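Local structure of endoglycosidase (Bacteroides thetaiotaomicron, 6Q64) at residues Ala170-Asp175 and Thr219-Leu224. The protein probably hydrolyses O-glycosidic bonds as a family 18 glycoside hydrolase acting as an endoglycosidase in the breakdown of complex N-glycans by gut Bacteroides. The protein carries 1 engineered substitution. Residues are numbered along the deposited sequence.
Sequences ANAICD and TLSARL
Segments 170-175 and 219-224, both alpha-helical, run side by side in the same general direction: their axes cross at -35° and approach to 9.3 Å, with A170 facing L220 at a CA-CA distance of 6.1 Å. The small side chain of A170 suits this close point, its CB lying 3.9 Å from T219 CB. T219 also turns its methyl to this side, CG2 being 3.7 Å from N171 OD1, while its hydroxyl bonds back to V215 O within its own helix.

The apolar packing centres on L220 (chi1 m, chi2 t), whose CD2 is 4.1 Å from A170 CB, 4.2 Å from I173 CG2 and 3.7 Å from C174 SG. C174 (chi1 m) points its compact, weakly polar thiol into the interface against leucine methyls, where SG also comes within 4.4 Å of L224 CD2.

Helices 162-179 and 211-224 flank strand 184-189 in the chain, so the contact joins successive outer helices of the beta/alpha (TIM) barrel of family 18.

Polar contacts occupy the more exposed margin. R223 (chi1 -147°, chi2 t, chi3 138°, chi4 -177°), long enough to span the gap, reaches across to helix 170-175, with C174 CB over one guanidinium face, 3.4 Å from NE. Its NH1 makes a salt bridge to D175 OD1 (2.9 Å), and NH2 donates to N171 OD1 (3.2 Å); NE forms a salt bridge with E178, further along helix 162-179.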
loop_
_atom_site.group_PDB
_atom_site.type_symbol
_atom_site.label_atom_id
_atom_site.label_comp_id
_atom_site.label_asym_id
_atom_site.label_seq_id
_atom_site.Cartn_x
_atom_site.Cartn_y
_atom_site.Cartn_z
ATOM N N ALA A 170 -2.246 -7.948 -17.651
ATOM C CA ALA A 170 -1.451 -6.888 -17.003
ATOM C C ALA A 170 -1.667 -5.556 -17.720
ATOM O O ALA A 170 -1.761 -4.528 -17.048
ATOM C CB ALA A 170 0.004 -7.274 -17.008
ATOM N N ASN A 171 -1.689 -5.569 -19.046
ATOM C CA ASN A 171 -1.774 -4.312 -19.826
ATOM C C ASN A 171 -3.130 -3.662 -19.533
ATOM O O ASN A 171 -3.231 -2.418 -19.680
ATOM C CB ASN A 171 -1.527 -4.532 -21.321
ATOM C CG ASN A 171 -0.067 -4.386 -21.696
ATOM O OD1 ASN A 171 0.621 -3.468 -21.239
ATOM N ND2 ASN A 171 0.422 -5.310 -22.502
ATOM N N ALA A 172 -4.123 -4.492 -19.167
ATOM C CA ALA A 172 -5.528 -4.099 -18.898
ATOM C C ALA A 172 -5.578 -3.467 -17.517
ATOM O O ALA A 172 -6.280 -2.467 -17.333
ATOM C CB ALA A 172 -6.456 -5.283 -18.964
ATOM N N ILE A 173 -4.835 -4.037 -16.583
ATOM C CA ILE A 173 -4.683 -3.417 -15.247
ATOM C C ILE A 173 -4.160 -1.995 -15.473
ATOM O O ILE A 173 -4.846 -1.068 -15.035
ATOM C CB ILE A 173 -3.788 -4.289 -14.364
ATOM C CG1 ILE A 173 -4.411 -5.682 -14.198
ATOM C CG2 ILE A 173 -3.522 -3.586 -13.044
ATOM C CD1 ILE A 173 -3.930 -6.460 -12.987
ATOM N N CYS A 174 -3.058 -1.829 -16.206
ATOM C CA CYS A 174 -2.438 -0.506 -16.490
ATOM C C CYS A 174 -3.452 0.381 -17.188
ATOM O O CYS A 174 -3.668 1.497 -16.732
ATOM C CB CYS A 174 -1.201 -0.590 -17.371
ATOM S SG CYS A 174 0.199 -1.382 -16.537
ATOM N N ASP A 175 -4.053 -0.099 -18.264
ATOM C CA ASP A 175 -5.192 0.610 -18.890
ATOM C C ASP A 175 -5.978 1.272 -17.773
ATOM O O ASP A 175 -6.028 2.512 -17.736
ATOM C CB ASP A 175 -6.161 -0.334 -19.602
ATOM C CG ASP A 175 -5.678 -0.746 -20.972
ATOM O OD1 ASP A 175 -4.626 -0.197 -21.419
ATOM O OD2 ASP A 175 -6.357 -1.602 -21.579
ATOM N N THR A 219 5.668 -6.645 -17.071
ATOM C CA THR A 219 4.770 -5.851 -17.960
ATOM C C THR A 219 4.190 -4.648 -17.214
ATOM O O THR A 219 4.114 -3.576 -17.820
ATOM C CB THR A 219 3.580 -6.643 -18.509
ATOM O OG1 THR A 219 4.012 -7.884 -19.076
ATOM C CG2 THR A 219 2.833 -5.846 -19.558
ATOM N N LEU A 220 3.794 -4.816 -15.956
ATOM C CA LEU A 220 3.395 -3.680 -15.085
ATOM C C LEU A 220 4.570 -2.706 -14.922
ATOM O O LEU A 220 4.358 -1.536 -15.223
ATOM C CB LEU A 220 2.899 -4.211 -13.745
ATOM C CG LEU A 220 1.649 -5.080 -13.826
ATOM C CD1 LEU A 220 1.360 -5.779 -12.505
ATOM C CD2 LEU A 220 0.458 -4.240 -14.248
ATOM N N SER A 221 5.774 -3.143 -14.528
ATOM C CA SER A 221 6.933 -2.218 -14.391
ATOM C C SER A 221 7.177 -1.487 -15.712
ATOM O O SER A 221 7.317 -0.255 -15.673
ATOM C CB SER A 221 8.208 -2.861 -13.886
ATOM O OG SER A 221 8.482 -2.420 -12.552
ATOM N N ALA A 222 7.201 -2.196 -16.840
ATOM C CA ALA A 222 7.622 -1.614 -18.138
ATOM C C ALA A 222 6.759 -0.387 -18.380
ATOM O O ALA A 222 7.252 0.620 -18.927
ATOM C CB ALA A 222 7.477 -2.609 -19.269
ATOM N N ARG A 223 5.504 -0.496 -17.954
ATOM C CA ARG A 223 4.469 0.495 -18.308
ATOM C C ARG A 223 4.428 1.589 -17.250
ATOM O O ARG A 223 4.620 2.765 -17.606
ATOM C CB ARG A 223 3.105 -0.161 -18.509
ATOM C CG ARG A 223 2.318 0.572 -19.580
ATOM C CD ARG A 223 1.174 -0.214 -20.153
ATOM N NE ARG A 223 0.036 0.678 -20.299
ATOM C CZ ARG A 223 -1.161 0.300 -20.721
ATOM N NH1 ARG A 223 -2.146 1.182 -20.807
ATOM N NH2 ARG A 223 -1.370 -0.964 -21.057
ATOM N N LEU A 224 4.220 1.237 -15.993
ATOM C CA LEU A 224 3.865 2.280 -15.010
ATOM C C LEU A 224 5.118 2.777 -14.272
ATOM O O LEU A 224 5.033 3.833 -13.610
ATOM C CB LEU A 224 2.698 1.783 -14.143
ATOM C CG LEU A 224 2.876 0.462 -13.423
ATOM C CD1 LEU A 224 4.061 0.590 -12.537
ATOM C CD2 LEU A 224 1.642 0.076 -12.620
#